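Local coordinates for protein cytidine deaminase (Burkholderia pseudomallei, PDB 3DMO) that catalyses the zinc-dependent hydrolytic deamination of cytidine and 2'-deoxycytidine to uridine and 2'-deoxyuridine, probably to salvage them for UMP synthesis, at residues A[28-33]-A[50-55]; A[59-64]-A[94-99]. One frame throughout, in Å; residues are numbered along the deposited sequence.

From the N terminus, helix 11-22 leads into the loop that holds 28-33. The chain then forms the hairpin of strands 34-40 and 45-49 and returns at 50-55. Interaction 1 closes this loop at the mouth of the hairpin. Interaction 2 closes the next loop, through helix 62-72 and strand 80-87, by bringing the start of helix 97-107 against the start of helix 62-72. The two contacts follow one another in series, neither nesting nor crossing. The centres of interactions 1 and 2 lie about 13 Å apart. They meet where Val-51 N lies 2.8 Å from Asn-60 O, a probable hydrogen bond. The probable substrate-binding loop is thus joined to the zinc site.

Interaction 1 of 2, residues A[28-33]-A[50-55]; sequences PYSNFK and NVENAS
The probable substrate-binding loop of the deaminase meets the loop before strand 34-40 here, with Glu-52 reaching across to Tyr-29 and Ser-30. Glu-52 CD is anti to CA about the CB-CG bond (chi2 -170°), which stretches the side chain toward the turn. OE2 accepts two hydrogen bonds from backbone N-H groups. Tyr-29 N comes nearly in line with the C-O bond, 3.0 Å from Glu-52 OE2. Ser-30 N lies 2.9 Å from Glu-52 OE2 on its syn lone pair, in a straighter bond (168°). OE1 receives the hydroxyl of Ser-30, with Ser-30 OG 2.5 Å from Glu-52 OE1, on the syn side and 22° out of the carboxylate plane. Three bonds from 28-33 thus grip the carboxylate. Separately, Ser-30 OG accepts from Phe-32 N, an ST turn that fixes the hydroxyl.

This pairing lies at the mouth of the hairpin of strands 34-40 and 45-49. Next to the second strand, Asn-50 ND2 gives a bond of 2.8 Å to Phe-32 O. Its other branch, OD1, accepts from Val-34 N, so both ends of the amide are used and its flip is set. A diol, probably from the crystallisation liquor, bonds to Asn-50 ND2 and Glu-52 OE1.

At the far end one face of the Tyr-29 ring is turned to the backbone of 53-54. Asn-53 O and Ala-54 CA sit over that face, with Ala-54 CA 4.0 Å from the Tyr-29 ring centroid, a CH-pi contact. Glu-52 CB meets the ring edge, 3.6 Å from Tyr-29 CD1. The hydroxyl of Tyr-29 bonds to Glu-105 of the second subunit, which also takes Ala-54 N.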
ATOM      1  N   PRO A  28       5.956  -6.647 -15.709  1.00 22.46           N
ATOM      2  CA  PRO A  28       6.148  -8.017 -16.187  1.00 22.71           C
ATOM      3  C   PRO A  28       5.232  -9.029 -15.497  1.00 22.99           C
ATOM      4  O   PRO A  28       5.170 -10.184 -15.921  1.00 23.47           O
ATOM      5  CB  PRO A  28       7.608  -8.302 -15.832  1.00 22.82           C
ATOM      6  CG  PRO A  28       7.839  -7.506 -14.606  1.00 22.68           C
ATOM      7  CD  PRO A  28       7.037  -6.242 -14.785  1.00 22.37           C
ATOM      8  N   TYR A  29       4.523  -8.608 -14.451  1.00 22.86           N
ATOM      9  CA  TYR A  29       3.648  -9.525 -13.718  1.00 22.72           C
ATOM     10  C   TYR A  29       2.222  -9.522 -14.260  1.00 22.71           C
ATOM     11  O   TYR A  29       1.678 -10.584 -14.558  1.00 23.25           O
ATOM     12  CB  TYR A  29       3.692  -9.254 -12.203  1.00 22.43           C
ATOM     13  CG  TYR A  29       5.111  -9.292 -11.680  1.00 22.09           C
ATOM     14  CD1 TYR A  29       5.831  -8.116 -11.499  1.00 21.02           C
ATOM     15  CD2 TYR A  29       5.757 -10.507 -11.435  1.00 21.30           C
ATOM     16  CE1 TYR A  29       7.142  -8.137 -11.056  1.00 20.94           C
ATOM     17  CE2 TYR A  29       7.074 -10.542 -10.995  1.00 22.11           C
ATOM     18  CZ  TYR A  29       7.764  -9.352 -10.816  1.00 21.67           C
ATOM     19  OH  TYR A  29       9.069  -9.366 -10.383  1.00 23.02           O
ATOM     20  N   SER A  30       1.624  -8.338 -14.393  1.00 22.59           N
ATOM     21  CA  SER A  30       0.283  -8.211 -14.974  1.00 22.94           C
ATOM     22  C   SER A  30       0.315  -8.209 -16.499  1.00 23.44           C
ATOM     23  O   SER A  30      -0.670  -8.589 -17.148  1.00 23.68           O
ATOM     24  CB  SER A  30      -0.405  -6.934 -14.486  1.00 22.88           C
ATOM     25  OG  SER A  30       0.216  -5.775 -15.022  1.00 22.25           O
ATOM     26  N   ASN A  31       1.441  -7.772 -17.058  1.00 24.32           N
ATOM     27  CA  ASN A  31       1.542  -7.442 -18.484  1.00 25.03           C
ATOM     28  C   ASN A  31       0.501  -6.401 -18.918  1.00 24.92           C
ATOM     29  O   ASN A  31       0.079  -6.364 -20.075  1.00 24.96           O
ATOM     30  CB  ASN A  31       1.472  -8.705 -19.360  1.00 25.95           C
ATOM     31  CG  ASN A  31       2.727  -9.538 -19.268  1.00 28.48           C
ATOM     32  OD1 ASN A  31       3.832  -9.050 -19.514  1.00 32.18           O
ATOM     33  ND2 ASN A  31       2.569 -10.803 -18.900  1.00 32.27           N
ATOM     34  N   PHE A  32       0.098  -5.557 -17.976  1.00 24.30           N
ATOM     35  CA  PHE A  32      -0.910  -4.542 -18.216  1.00 24.01           C
ATOM     36  C   PHE A  32      -0.259  -3.183 -17.995  1.00 23.65           C
ATOM     37  O   PHE A  32      -0.088  -2.748 -16.859  1.00 23.53           O
ATOM     38  CB  PHE A  32      -2.086  -4.746 -17.258  1.00 24.30           C
ATOM     39  CG  PHE A  32      -3.261  -3.841 -17.524  1.00 25.60           C
ATOM     40  CD1 PHE A  32      -4.171  -4.131 -18.544  1.00 26.94           C
ATOM     41  CD2 PHE A  32      -3.472  -2.705 -16.742  1.00 26.34           C
ATOM     42  CE1 PHE A  32      -5.266  -3.299 -18.783  1.00 27.12           C
ATOM     43  CE2 PHE A  32      -4.566  -1.866 -16.974  1.00 26.84           C
ATOM     44  CZ  PHE A  32      -5.463  -2.163 -17.995  1.00 26.76           C
ATOM     45  N   LYS A  33       0.128  -2.536 -19.092  1.00 22.50           N
ATOM     46  CA  LYS A  33       0.825  -1.260 -19.030  1.00 22.29           C
ATOM     47  C   LYS A  33      -0.151  -0.098 -18.939  1.00 21.38           C
ATOM     48  O   LYS A  33      -1.140  -0.037 -19.682  1.00 21.30           O
ATOM     49  CB  LYS A  33       1.735  -1.088 -20.244  1.00 22.67           C
ATOM     50  CG  LYS A  33       2.873  -2.097 -20.309  1.00 24.74           C
ATOM     51  CD  LYS A  33       3.822  -1.775 -21.450  1.00 28.54           C
ATOM     52  CE  LYS A  33       5.013  -2.722 -21.419  1.00 32.14           C
ATOM     53  NZ  LYS A  33       5.978  -2.462 -22.532  1.00 34.34           N
ATOM     54  N   ASN A  50       2.960   2.537 -14.460  1.00 18.81           N
ATOM     55  CA  ASN A  50       2.939   1.562 -13.378  1.00 18.87           C
ATOM     56  C   ASN A  50       4.305   0.888 -13.226  1.00 19.11           C
ATOM     57  O   ASN A  50       5.053   0.743 -14.202  1.00 18.95           O
ATOM     58  CB  ASN A  50       1.773   0.562 -13.484  1.00 18.87           C
ATOM     59  CG  ASN A  50       1.714  -0.167 -14.818  1.00 19.56           C
ATOM     60  OD1 ASN A  50       2.046   0.390 -15.865  1.00 19.17           O
ATOM     61  ND2 ASN A  50       1.240  -1.413 -14.784  1.00 18.84           N
ATOM     62  N   VAL A  51       4.656   0.561 -11.991  1.00 18.43           N
ATOM     63  CA  VAL A  51       5.946  -0.055 -11.681  1.00 18.46           C
ATOM     64  C   VAL A  51       5.651  -1.188 -10.733  1.00 18.67           C
ATOM     65  O   VAL A  51       5.285  -0.960  -9.573  1.00 18.54           O
ATOM     66  CB  VAL A  51       6.948   0.939 -11.032  1.00 18.76           C
ATOM     67  CG1 VAL A  51       8.282   0.245 -10.742  1.00 18.03           C
ATOM     68  CG2 VAL A  51       7.151   2.161 -11.939  1.00 17.96           C
ATOM     69  N   GLU A  52       5.795  -2.407 -11.239  1.00 18.77           N
ATOM     70  CA  GLU A  52       5.396  -3.591 -10.497  1.00 18.71           C
ATOM     71  C   GLU A  52       6.530  -4.186  -9.656  1.00 19.40           C
ATOM     72  O   GLU A  52       7.696  -3.798  -9.785  1.00 18.84           O
ATOM     73  CB  GLU A  52       4.765  -4.631 -11.436  1.00 18.43           C
ATOM     74  CG  GLU A  52       3.505  -4.087 -12.093  1.00 18.82           C
ATOM     75  CD  GLU A  52       2.679  -5.113 -12.851  1.00 19.44           C
ATOM     76  OE1 GLU A  52       1.476  -4.840 -13.055  1.00 20.46           O
ATOM     77  OE2 GLU A  52       3.218  -6.162 -13.263  1.00 19.84           O
ATOM     78  N   ASN A  53       6.154  -5.105  -8.766  1.00 19.59           N
ATOM     79  CA  ASN A  53       7.090  -5.791  -7.882  1.00 19.55           C
ATOM     80  C   ASN A  53       6.613  -7.225  -7.714  1.00 19.57           C
ATOM     81  O   ASN A  53       5.413  -7.481  -7.813  1.00 19.04           O
ATOM     82  CB  ASN A  53       7.132  -5.086  -6.524  1.00 19.66           C
ATOM     83  CG  ASN A  53       8.297  -5.531  -5.674  1.00 20.07           C
ATOM     84  OD1 ASN A  53       8.209  -6.539  -4.961  1.00 22.60           O
ATOM     85  ND2 ASN A  53       9.394  -4.780  -5.724  1.00 19.57           N
ATOM     86  N   ALA A  54       7.544  -8.154  -7.485  1.00 20.12           N
ATOM     87  CA  ALA A  54       7.205  -9.575  -7.329  1.00 20.46           C
ATOM     88  C   ALA A  54       6.249  -9.777  -6.160  1.00 20.91           C
ATOM     89  O   ALA A  54       5.411 -10.679  -6.184  1.00 21.59           O
ATOM     90  CB  ALA A  54       8.468 -10.424  -7.157  1.00 20.87           C
ATOM     91  N   SER A  55       6.397  -8.936  -5.142  1.00 21.26           N
ATOM     92  CA  SER A  55       5.409  -8.845  -4.082  1.00 21.54           C
ATOM     93  C   SER A  55       4.402  -7.795  -4.519  1.00 20.70           C
ATOM     94  O   SER A  55       4.678  -6.596  -4.456  1.00 20.28           O
ATOM     95  CB  SER A  55       6.060  -8.460  -2.756  1.00 21.53           C
ATOM     96  OG  SER A  55       5.072  -8.260  -1.763  1.00 25.60           O
TER

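Interaction 2 of 2, residues A[59-64]-A[94-99]. With ZN (zinc ion), chain E.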
ATOM      1  N   CYS A  59       3.461  -2.865  -5.861  1.00 18.99           N
ATOM      2  CA  CYS A  59       3.233  -2.232  -7.168  1.00 19.45           C
ATOM      3  C   CYS A  59       2.756  -0.795  -6.982  1.00 19.47           C
ATOM      4  O   CYS A  59       2.007  -0.504  -6.042  1.00 19.45           O
ATOM      5  CB  CYS A  59       2.198  -3.007  -7.983  1.00 19.36           C
ATOM      6  SG  CYS A  59       2.729  -4.671  -8.458  1.00 20.51           S
ATOM      7  N   ASN A  60       3.209   0.091  -7.863  1.00 19.41           N
ATOM      8  CA  ASN A  60       2.732   1.469  -7.888  1.00 19.63           C
ATOM      9  C   ASN A  60       2.078   1.785  -9.231  1.00 19.54           C
ATOM     10  O   ASN A  60       2.560   1.345 -10.273  1.00 20.33           O
ATOM     11  CB  ASN A  60       3.875   2.447  -7.629  1.00 19.84           C
ATOM     12  CG  ASN A  60       3.382   3.831  -7.238  1.00 21.91           C
ATOM     13  OD1 ASN A  60       2.690   3.991  -6.227  1.00 24.51           O
ATOM     14  ND2 ASN A  60       3.734   4.840  -8.033  1.00 22.39           N
ATOM     15  N   CYS A  61       0.986   2.548  -9.183  1.00 18.74           N
ATOM     16  CA  CYS A  61       0.226   2.930 -10.366  1.00 18.19           C
ATOM     17  C   CYS A  61       0.809   4.144 -11.077  1.00 17.50           C
ATOM     18  O   CYS A  61       1.480   4.979 -10.455  1.00 16.32           O
ATOM     19  CB  CYS A  61      -1.201   3.259  -9.963  1.00 18.30           C
ATOM     20  SG  CYS A  61      -2.153   1.855  -9.381  1.00 18.93           S
ATOM     21  N   ALA A  62       0.521   4.240 -12.381  1.00 17.65           N
ATOM     22  CA  ALA A  62       0.922   5.365 -13.229  1.00 17.46           C
ATOM     23  C   ALA A  62       0.556   6.750 -12.684  1.00 17.22           C
ATOM     24  O   ALA A  62       1.402   7.646 -12.644  1.00 16.70           O
ATOM     25  CB  ALA A  62       0.346   5.189 -14.641  1.00 17.01           C
ATOM     26  N   GLU A  63      -0.697   6.912 -12.254  1.00 17.33           N
ATOM     27  CA  GLU A  63      -1.199   8.186 -11.739  1.00 17.91           C
ATOM     28  C   GLU A  63      -0.329   8.630 -10.560  1.00 17.99           C
ATOM     29  O   GLU A  63       0.098   9.790 -10.481  1.00 17.70           O
ATOM     30  CB  GLU A  63      -2.657   8.054 -11.259  1.00 17.83           C
ATOM     31  CG  GLU A  63      -3.679   7.590 -12.313  1.00 19.76           C
ATOM     32  CD  GLU A  63      -3.870   6.067 -12.362  1.00 20.18           C
ATOM     33  OE1 GLU A  63      -2.882   5.323 -12.509  1.00 19.79           O
ATOM     34  OE2 GLU A  63      -5.027   5.605 -12.258  1.00 20.62           O
ATOM     35  N   ARG A  64      -0.068   7.695  -9.645  1.00 17.97           N
ATOM     36  CA  ARG A  64       0.719   7.998  -8.458  1.00 18.23           C
ATOM     37  C   ARG A  64       2.190   8.249  -8.772  1.00 18.04           C
ATOM     38  O   ARG A  64       2.786   9.150  -8.189  1.00 18.11           O
ATOM     39  CB  ARG A  64       0.537   6.931  -7.378  1.00 18.32           C
ATOM     40  CG  ARG A  64      -0.810   7.051  -6.674  1.00 19.49           C
ATOM     41  CD  ARG A  64      -0.956   5.994  -5.600  1.00 20.08           C
ATOM     42  NE  ARG A  64      -1.329   4.704  -6.171  1.00 20.40           N
ATOM     43  CZ  ARG A  64      -1.215   3.538  -5.543  1.00 22.26           C
ATOM     44  NH1 ARG A  64      -0.745   3.477  -4.295  1.00 20.68           N
ATOM     45  NH2 ARG A  64      -1.588   2.424  -6.157  1.00 22.18           N
ATOM     46  N   ALA A  94     -10.378   3.307 -15.825  1.00 19.03           N
ATOM     47  CA  ALA A  94     -10.861   3.768 -14.530  1.00 19.15           C
ATOM     48  C   ALA A  94      -9.709   3.749 -13.520  1.00 18.92           C
ATOM     49  O   ALA A  94      -9.121   2.695 -13.270  1.00 18.78           O
ATOM     50  CB  ALA A  94     -11.970   2.879 -14.071  1.00 19.23           C
ATOM     51  N   PRO A  95      -9.360   4.921 -12.955  1.00 19.09           N
ATOM     52  CA  PRO A  95      -8.367   4.921 -11.880  1.00 18.22           C
ATOM     53  C   PRO A  95      -8.809   4.076 -10.696  1.00 17.53           C
ATOM     54  O   PRO A  95      -9.990   4.103 -10.325  1.00 17.08           O
ATOM     55  CB  PRO A  95      -8.305   6.399 -11.471  1.00 18.51           C
ATOM     56  CG  PRO A  95      -8.705   7.139 -12.721  1.00 18.98           C
ATOM     57  CD  PRO A  95      -9.818   6.290 -13.268  1.00 18.94           C
ATOM     58  N   CYS A  96      -7.869   3.346 -10.102  1.00 16.87           N
ATOM     59  CA  CYS A  96      -8.188   2.600  -8.891  1.00 16.20           C
ATOM     60  C   CYS A  96      -8.436   3.545  -7.718  1.00 16.32           C
ATOM     61  O   CYS A  96      -8.070   4.731  -7.755  1.00 16.40           O
ATOM     62  CB  CYS A  96      -7.079   1.586  -8.556  1.00 16.27           C
ATOM     63  SG  CYS A  96      -5.628   2.272  -7.711  1.00 16.96           S
ATOM     64  N   GLY A  97      -9.062   3.003  -6.679  1.00 15.76           N
ATOM     65  CA  GLY A  97      -9.419   3.774  -5.479  1.00 16.18           C
ATOM     66  C   GLY A  97      -8.240   4.411  -4.739  1.00 15.73           C
ATOM     67  O   GLY A  97      -8.346   5.530  -4.223  1.00 15.70           O
ATOM     68  N   ALA A  98      -7.126   3.688  -4.661  1.00 15.48           N
ATOM     69  CA  ALA A  98      -5.888   4.227  -4.086  1.00 15.99           C
ATOM     70  C   ALA A  98      -5.421   5.472  -4.853  1.00 16.61           C
ATOM     71  O   ALA A  98      -5.117   6.511  -4.250  1.00 17.06           O
ATOM     72  CB  ALA A  98      -4.801   3.171  -4.063  1.00 16.37           C
ATOM     73  N   CYS A  99      -5.371   5.371  -6.182  1.00 16.55           N
ATOM     74  CA  CYS A  99      -5.034   6.525  -7.022  1.00 16.81           C
ATOM     75  C   CYS A  99      -5.981   7.706  -6.863  1.00 16.50           C
ATOM     76  O   CYS A  99      -5.538   8.852  -6.868  1.00 15.75           O
ATOM     77  CB  CYS A  99      -4.943   6.138  -8.500  1.00 16.66           C
ATOM     78  SG  CYS A  99      -3.442   5.233  -8.895  1.00 17.17           S
TER
HETATM   79 ZN    ZN E 131      -4.243   3.027  -9.257  1.00 20.55          ZN
HETATM   80  O   HOH W   1      -5.174   3.103 -11.183  1.00 18.93           O
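Cys-61 and Cys-99 both carry SG anti to the carbonyl carbon (chi1 -67° and -75°), and Cys-96 holds its SG between the backbone N and the carbonyl carbon (chi1 81°). These torsions turn the three sulfurs onto one zinc ion. Zinc lies 2.4 Å from Cys-61 SG, 2.2 Å from Cys-96 SG and 2.4 Å from Cys-99 SG. A water completes the set at 2.1 Å from the zinc. It donates to Glu-63 OE2, 2.7 Å away, and accepts from Cys-96 N. The carboxylate of Glu-63 folds back over Cys-99 SG, and Glu-63 OE2 reaches Pro-95 CA at 3.4 Å. The Glu-63 and Pro-95 side chains cross at about a right angle.

Arg-64 serves two of the sulfurs. Arg-64 NE makes a long bond of 3.5 Å to Cys-99 SG, which is tilted from the guanidinium plane. NH2 bonds to Cys-61 SG close to that plane. The methyl of Ala-98 sits over the centre of one guanidinium face, and Asn-60 OD1 lies toward the rim of the opposite face. The positive guanidinium probably offsets some of the negative charge on the two sulfurs it bonds to, and may thereby moderate their donation to zinc.

Cys-61 and Cys-96 stand at the N-caps of helices 62-72 and 97-107. Cys-96 SG takes a capping bond from Cys-99 N. Leu-58 of the second subunit packs on Arg-64 and Ala-98. A zinc held between two helix starts by three cysteines and a water, beside the predicted proton donor Glu-63, is the catalytic site of the homotetrameric cytidine deaminases.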